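Local coordinates for cytochrome cL (Hyphomicrobium denitrificans, PDB 2D0W), which probably accepts electrons from methanol dehydrogenase through its covalently bound heme c during methanol oxidation in the periplasm, at residues Q19-F33 and H106-L118. Sequence-based numbering, arbitrary orientation.
Sequences QAPKEGRDTPAVKQF and HGQDLELDNMLKL. With ZN (zinc ion), chain D; HEM (protoporphyrin IX containing Fe), chain H.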
loop_
_atom_site.group_PDB
_atom_site.type_symbol
_atom_site.label_atom_id
_atom_site.label_comp_id
_atom_site.label_asym_id
_atom_site.label_seq_id
_atom_site.Cartn_x
_atom_site.Cartn_y
_atom_site.Cartn_z
ATOM N N GLN A 19 -2.190 -14.313 12.122
ATOM C CA GLN A 19 -1.882 -13.010 12.695
ATOM C C GLN A 19 -2.814 -11.902 12.265
ATOM O O GLN A 19 -3.108 -11.016 13.057
ATOM C CB GLN A 19 -0.404 -12.639 12.465
ATOM C CG GLN A 19 0.604 -13.375 13.385
ATOM C CD GLN A 19 0.646 -12.819 14.817
ATOM O OE1 GLN A 19 1.023 -11.666 15.038
ATOM N NE2 GLN A 19 0.276 -13.655 15.791
ATOM N N ALA A 20 -3.276 -11.938 11.018
ATOM C CA ALA A 20 -4.268 -10.969 10.548
ATOM C C ALA A 20 -5.564 -11.007 11.379
ATOM O O ALA A 20 -5.970 -12.071 11.843
ATOM C CB ALA A 20 -4.560 -11.215 9.122
ATOM N N PRO A 21 -6.219 -9.832 11.581
ATOM C CA PRO A 21 -7.559 -9.785 12.196
ATOM C C PRO A 21 -8.496 -10.819 11.577
ATOM O O PRO A 21 -8.348 -11.140 10.400
ATOM C CB PRO A 21 -8.045 -8.379 11.810
ATOM C CG PRO A 21 -6.777 -7.570 11.742
ATOM C CD PRO A 21 -5.703 -8.492 11.258
ATOM N N LYS A 22 -9.467 -11.333 12.331
ATOM C CA LYS A 22 -10.444 -12.277 11.728
ATOM C C LYS A 22 -11.337 -11.616 10.642
ATOM O O LYS A 22 -11.691 -12.245 9.639
ATOM C CB LYS A 22 -11.312 -12.982 12.796
ATOM C CG LYS A 22 -11.079 -14.510 12.922
ATOM C CD LYS A 22 -9.596 -14.900 13.152
ATOM C CE LYS A 22 -9.223 -16.264 12.602
ATOM N NZ LYS A 22 -9.863 -16.607 11.274
ATOM N N GLU A 23 -11.693 -10.356 10.847
ATOM C CA GLU A 23 -12.594 -9.632 9.961
ATOM C C GLU A 23 -11.842 -9.044 8.780
ATOM O O GLU A 23 -10.647 -8.844 8.863
ATOM C CB GLU A 23 -13.288 -8.493 10.733
ATOM C CG GLU A 23 -13.949 -8.942 12.048
ATOM C CD GLU A 23 -12.952 -9.167 13.202
ATOM O OE1 GLU A 23 -11.738 -8.776 13.117
ATOM O OE2 GLU A 23 -13.403 -9.765 14.206
ATOM N N GLY A 24 -12.546 -8.779 7.679
ATOM C CA GLY A 24 -11.985 -8.007 6.568
ATOM C C GLY A 24 -11.114 -8.830 5.636
ATOM O O GLY A 24 -10.278 -8.284 4.909
ATOM N N ARG A 25 -11.301 -10.149 5.638
ATOM C CA ARG A 25 -10.592 -10.995 4.695
ATOM C C ARG A 25 -11.504 -11.450 3.562
ATOM O O ARG A 25 -11.030 -11.850 2.487
ATOM C CB ARG A 25 -9.939 -12.216 5.379
ATOM C CG ARG A 25 -9.919 -12.146 6.863
ATOM C CD ARG A 25 -8.641 -12.497 7.584
ATOM N NE ARG A 25 -8.413 -13.923 7.665
ATOM C CZ ARG A 25 -7.779 -14.555 8.650
ATOM N NH1 ARG A 25 -7.319 -13.912 9.714
ATOM N NH2 ARG A 25 -7.626 -15.871 8.570
ATOM N N ASP A 26 -12.805 -11.452 3.809
ATOM C CA ASP A 26 -13.722 -12.056 2.846
ATOM C C ASP A 26 -14.147 -11.049 1.751
ATOM O O ASP A 26 -15.340 -10.806 1.588
ATOM C CB ASP A 26 -14.961 -12.660 3.576
ATOM C CG ASP A 26 -15.999 -13.269 2.600
ATOM O OD1 ASP A 26 -15.616 -13.773 1.525
ATOM O OD2 ASP A 26 -17.213 -13.237 2.905
ATOM N N THR A 27 -13.200 -10.438 1.034
ATOM C CA THR A 27 -13.574 -9.458 -0.025
ATOM C C THR A 27 -12.968 -9.915 -1.345
ATOM O O THR A 27 -11.950 -10.646 -1.345
ATOM C CB THR A 27 -13.132 -7.985 0.280
ATOM O OG1 THR A 27 -11.721 -7.867 0.063
ATOM C CG2 THR A 27 -13.487 -7.555 1.730
ATOM N N PRO A 28 -13.591 -9.539 -2.477
ATOM C CA PRO A 28 -12.968 -9.984 -3.700
ATOM C C PRO A 28 -11.528 -9.527 -3.833
ATOM O O PRO A 28 -10.704 -10.252 -4.395
ATOM C CB PRO A 28 -13.858 -9.348 -4.782
ATOM C CG PRO A 28 -15.206 -9.295 -4.135
ATOM C CD PRO A 28 -14.862 -8.810 -2.754
ATOM N N ALA A 29 -11.218 -8.342 -3.320
ATOM C CA ALA A 29 -9.875 -7.815 -3.496
ATOM C C ALA A 29 -8.840 -8.654 -2.713
ATOM O O ALA A 29 -7.742 -8.897 -3.177
ATOM C CB ALA A 29 -9.827 -6.363 -3.117
ATOM N N VAL A 30 -9.201 -9.079 -1.531
ATOM C CA VAL A 30 -8.288 -9.832 -0.695
ATOM C C VAL A 30 -8.083 -11.229 -1.324
ATOM O O VAL A 30 -6.968 -11.762 -1.331
ATOM C CB VAL A 30 -8.828 -9.931 0.713
ATOM C CG1 VAL A 30 -7.985 -10.961 1.546
ATOM C CG2 VAL A 30 -8.778 -8.552 1.365
ATOM N N LYS A 31 -9.176 -11.811 -1.844
ATOM C CA LYS A 31 -9.089 -13.146 -2.397
ATOM C C LYS A 31 -8.169 -13.141 -3.588
ATOM O O LYS A 31 -7.333 -14.024 -3.706
ATOM C CB LYS A 31 -10.469 -13.743 -2.676
ATOM C CG LYS A 31 -11.160 -14.132 -1.365
ATOM C CD LYS A 31 -12.620 -14.532 -1.517
ATOM C CE LYS A 31 -12.754 -16.046 -1.582
ATOM N NZ LYS A 31 -14.184 -16.511 -1.458
ATOM N N GLN A 32 -8.253 -12.113 -4.435
ATOM C CA GLN A 32 -7.311 -12.042 -5.565
ATOM C C GLN A 32 -5.879 -11.810 -5.101
ATOM O O GLN A 32 -4.921 -12.441 -5.626
ATOM C CB GLN A 32 -7.689 -10.971 -6.590
ATOM C CG GLN A 32 -6.643 -10.862 -7.693
ATOM C CD GLN A 32 -6.563 -9.477 -8.330
ATOM O OE1 GLN A 32 -7.572 -8.933 -8.755
ATOM N NE2 GLN A 32 -5.343 -8.912 -8.408
ATOM N N PHE A 33 -5.720 -10.900 -4.135
ATOM C CA PHE A 33 -4.364 -10.629 -3.602
ATOM C C PHE A 33 -3.729 -11.875 -2.980
ATOM O O PHE A 33 -2.552 -12.137 -3.226
ATOM C CB PHE A 33 -4.298 -9.403 -2.643
ATOM C CG PHE A 33 -2.909 -9.144 -2.117
ATOM C CD1 PHE A 33 -1.992 -8.416 -2.865
ATOM C CD2 PHE A 33 -2.493 -9.730 -0.906
ATOM C CE1 PHE A 33 -0.676 -8.256 -2.418
ATOM C CE2 PHE A 33 -1.186 -9.586 -0.440
ATOM C CZ PHE A 33 -0.295 -8.861 -1.163
ATOM N N HIS A 106 2.850 -4.817 11.393
ATOM C CA HIS A 106 1.531 -4.173 11.481
ATOM C C HIS A 106 0.480 -5.167 10.969
ATOM O O HIS A 106 -0.697 -4.864 10.924
ATOM C CB HIS A 106 1.507 -2.849 10.683
ATOM C CG HIS A 106 2.521 -1.842 11.152
ATOM N ND1 HIS A 106 2.288 -0.969 12.196
ATOM C CD2 HIS A 106 3.786 -1.592 10.731
ATOM C CE1 HIS A 106 3.376 -0.264 12.436
ATOM N NE2 HIS A 106 4.298 -0.617 11.551
ATOM N N GLY A 107 0.928 -6.384 10.619
ATOM C CA GLY A 107 0.031 -7.442 10.184
ATOM C C GLY A 107 -1.142 -7.662 11.106
ATOM O O GLY A 107 -2.265 -7.710 10.668
ATOM N N GLN A 108 -0.858 -7.769 12.390
ATOM C CA GLN A 108 -1.846 -7.949 13.452
ATOM C C GLN A 108 -2.834 -6.772 13.579
ATOM O O GLN A 108 -3.881 -6.956 14.135
ATOM C CB GLN A 108 -1.116 -8.183 14.797
ATOM C CG GLN A 108 -0.870 -9.667 15.099
ATOM C CD GLN A 108 -0.303 -9.979 16.512
ATOM O OE1 GLN A 108 -0.888 -10.759 17.285
ATOM N NE2 GLN A 108 0.847 -9.423 16.817
ATOM N N ASP A 109 -2.495 -5.596 13.046
ATOM C CA ASP A 109 -3.223 -4.336 13.312
ATOM C C ASP A 109 -4.325 -4.025 12.305
ATOM O O ASP A 109 -5.321 -3.375 12.641
ATOM C CB ASP A 109 -2.251 -3.137 13.269
ATOM C CG ASP A 109 -1.185 -3.187 14.362
ATOM O OD1 ASP A 109 -0.160 -2.478 14.250
ATOM O OD2 ASP A 109 -1.365 -3.923 15.341
ATOM N N LEU A 110 -4.074 -4.411 11.060
ATOM C CA LEU A 110 -4.861 -4.014 9.875
ATOM C C LEU A 110 -5.683 -5.187 9.363
ATOM O O LEU A 110 -5.113 -6.235 9.097
ATOM C CB LEU A 110 -3.874 -3.658 8.740
ATOM C CG LEU A 110 -3.059 -2.370 8.897
ATOM C CD1 LEU A 110 -1.640 -2.418 8.211
ATOM C CD2 LEU A 110 -3.934 -1.296 8.343
ATOM N N GLU A 111 -6.992 -5.027 9.158
ATOM C CA GLU A 111 -7.716 -6.030 8.350
ATOM C C GLU A 111 -7.144 -6.071 6.942
ATOM O O GLU A 111 -6.741 -5.034 6.378
ATOM C CB GLU A 111 -9.217 -5.753 8.313
ATOM C CG GLU A 111 -9.868 -5.921 9.706
ATOM C CD GLU A 111 -11.245 -5.281 9.800
ATOM O OE1 GLU A 111 -11.830 -4.988 8.724
ATOM O OE2 GLU A 111 -11.748 -5.063 10.945
ATOM N N LEU A 112 -7.113 -7.280 6.380
ATOM C CA LEU A 112 -6.476 -7.519 5.100
ATOM C C LEU A 112 -6.984 -6.577 4.018
ATOM O O LEU A 112 -6.187 -6.098 3.202
ATOM C CB LEU A 112 -6.634 -8.981 4.684
ATOM C CG LEU A 112 -5.758 -9.966 5.486
ATOM C CD1 LEU A 112 -4.270 -9.632 5.409
ATOM C CD2 LEU A 112 -6.179 -9.915 6.894
ATOM N N ASP A 113 -8.296 -6.299 4.036
ATOM C CA ASP A 113 -8.915 -5.435 3.010
ATOM C C ASP A 113 -8.405 -4.001 3.182
ATOM O O ASP A 113 -8.137 -3.316 2.195
ATOM C CB ASP A 113 -10.449 -5.492 3.095
ATOM C CG ASP A 113 -11.137 -4.855 1.870
ATOM O OD1 ASP A 113 -10.850 -5.246 0.716
ATOM O OD2 ASP A 113 -11.949 -3.926 2.080
ATOM N N ASN A 114 -8.240 -3.595 4.440
ATOM C CA ASN A 114 -7.702 -2.278 4.753
ATOM C C ASN A 114 -6.235 -2.178 4.421
ATOM O O ASN A 114 -5.785 -1.151 3.943
ATOM C CB ASN A 114 -7.978 -1.873 6.205
ATOM C CG ASN A 114 -9.467 -1.474 6.424
ATOM O OD1 ASN A 114 -10.121 -1.005 5.537
ATOM N ND2 ASN A 114 -9.974 -1.704 7.606
ATOM N N MET A 115 -5.489 -3.247 4.669
ATOM C CA MET A 115 -4.082 -3.294 4.256
ATOM C C MET A 115 -3.965 -2.977 2.789
ATOM O O MET A 115 -3.013 -2.314 2.337
ATOM C CB MET A 115 -3.512 -4.695 4.511
ATOM C CG MET A 115 -2.153 -4.894 3.869
ATOM S SD MET A 115 -0.871 -4.056 4.816
ATOM C CE MET A 115 -0.550 -5.336 6.025
ATOM N N LEU A 116 -4.908 -3.487 2.002
ATOM C CA LEU A 116 -4.818 -3.301 0.540
ATOM C C LEU A 116 -5.103 -1.880 0.091
ATOM O O LEU A 116 -4.648 -1.447 -0.972
ATOM C CB LEU A 116 -5.718 -4.319 -0.174
ATOM C CG LEU A 116 -5.272 -5.754 -0.058
ATOM C CD1 LEU A 116 -6.264 -6.615 -0.791
ATOM C CD2 LEU A 116 -3.831 -5.945 -0.606
ATOM N N LYS A 117 -5.925 -1.172 0.861
ATOM C CA LYS A 117 -6.258 0.224 0.592
ATOM C C LYS A 117 -5.107 1.119 1.039
ATOM O O LYS A 117 -4.774 2.136 0.453
ATOM C CB LYS A 117 -7.527 0.619 1.357
ATOM C CG LYS A 117 -8.832 -0.022 0.844
ATOM C CD LYS A 117 -9.974 0.353 1.817
ATOM C CE LYS A 117 -11.328 0.006 1.294
ATOM N NZ LYS A 117 -11.350 -1.435 1.065
ATOM N N LEU A 118 -4.504 0.734 2.138
ATOM C CA LEU A 118 -3.272 1.415 2.584
ATOM C C LEU A 118 -2.209 1.370 1.481
ATOM O O LEU A 118 -1.561 2.372 1.179
ATOM C CB LEU A 118 -2.728 0.724 3.837
ATOM C CG LEU A 118 -1.339 1.155 4.331
ATOM C CD1 LEU A 118 -1.239 2.673 4.518
ATOM C CD2 LEU A 118 -0.985 0.350 5.626
HETATM ZN ZN ZN D . 0.162 -0.807 12.837
HETATM C CHA HEM H . 10.716 1.129 6.704
HETATM C CHB HEM H . 5.965 1.383 5.632
HETATM C CHC HEM H . 4.812 2.645 10.197
HETATM C CHD HEM H . 9.540 3.549 10.828
HETATM C C1A HEM H . 9.523 0.995 5.991
HETATM C C2A HEM H . 9.319 0.442 4.658
HETATM C C3A HEM H . 8.022 0.545 4.371
HETATM C C4A HEM H . 7.319 1.133 5.504
HETATM C CMA HEM H . 7.305 0.122 3.048
HETATM C CAA HEM H . 10.432 -0.086 3.724
HETATM C CBA HEM H . 10.960 1.138 2.955
HETATM C CGA HEM H . 11.952 0.758 1.863
HETATM O O1A HEM H . 12.023 -0.434 1.478
HETATM O O2A HEM H . 12.673 1.668 1.389
HETATM C C1B HEM H . 5.227 1.694 6.781
HETATM C C2B HEM H . 3.777 1.815 6.968
HETATM C C3B HEM H . 3.499 2.059 8.155
HETATM C C4B HEM H . 4.702 2.231 8.910
HETATM C CMB HEM H . 2.828 1.699 5.776
HETATM C CAB HEM H . 2.114 1.912 8.805
HETATM C CBB HEM H . 1.427 0.818 8.680
HETATM C C1C HEM H . 6.002 3.032 10.775
HETATM C C2C HEM H . 6.219 3.424 12.182
HETATM C C3C HEM H . 7.497 3.722 12.323
HETATM C C4C HEM H . 8.192 3.408 11.064
HETATM C CMC HEM H . 5.059 3.919 13.031
HETATM C CAC HEM H . 8.235 4.502 13.460
HETATM C CBC HEM H . 7.945 4.159 14.685
HETATM C C1D HEM H . 10.318 2.926 9.873
HETATM C C2D HEM H . 11.763 2.797 9.890
HETATM C C3D HEM H . 12.130 2.038 8.620
HETATM C C4D HEM H . 10.881 1.794 7.925
HETATM C CMD HEM H . 12.728 3.323 10.996
HETATM C CAD HEM H . 13.546 1.582 8.112
HETATM C CBD HEM H . 13.554 0.089 8.455
HETATM C CGD HEM H . 14.627 -0.694 7.741
HETATM O O1D HEM H . 14.680 -1.930 7.876
HETATM O O2D HEM H . 15.412 -0.070 7.015
HETATM N NA HEM H . 8.285 1.412 6.445
HETATM N NB HEM H . 5.719 2.040 8.022
HETATM N NC HEM H . 7.234 2.983 10.139
HETATM N ND HEM H . 9.858 2.346 8.694
HETATM FE FE HEM H . 7.747 2.105 8.348
HETATM O O HOH W 1 -4.927 -9.653 14.672
HETATM O O HOH W 2 -1.378 -0.364 11.392
#
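T27 and D113 meet through a hydroxyl and a carboxylate: T27 OG1 donates a hydrogen bond of 2.8 Å to D113 OD1, reaching the oxygen from above the carboxylate plane. T27 CG2 lies against the same carboxylate. Three residues before T27, G24 O accepts from D113 N at 2.9 Å, so backbone and side chain of this aspartate are both gripped by the 19-33 segment. The apolar half of the contact lies beside this polar one. V30 CG2 packs on D113 CA at 3.5 Å, while its CG1 faces L112 CB. L116 sends CD1 to the backbone of A29 and V30 and lays CD2 over one face of the F33 ring, 3.9 Å from its centroid, in a CH-pi contact. Further along, the P21 ring sits against L110 O and the stem of E111, and a water bridges Q19 O and Q108 O.

The helix beginning at L112 is the C-terminal helix of the cytochrome c core, and helix 28-36 of the N-terminal extension packs across it; the axes of 28-33 and 112-118 cross at 81°, 9.1 Å apart at closest approach. T27 is the N-cap of the extension helix: with OG1 set between the backbone N and the carbonyl carbon (chi1 75°), it can accept from V30 N while donating to D113. Y41 adds a second hydrogen bond to D113 OD1, and K117 forms a salt bridge with OD2. An alanine in place of D113 would probably leave K117 and the hydroxyls of T27 and Y41 without their shared carboxylate, the K117 amine set free to turn. Beyond L112 and F33, F92 of helix 88-97 touches both side chains. At the start of 106-118, in the loop before the helix, H106 ND1 and D109 OD1 bind a zinc ion, and the H106 ring lies beside the heme.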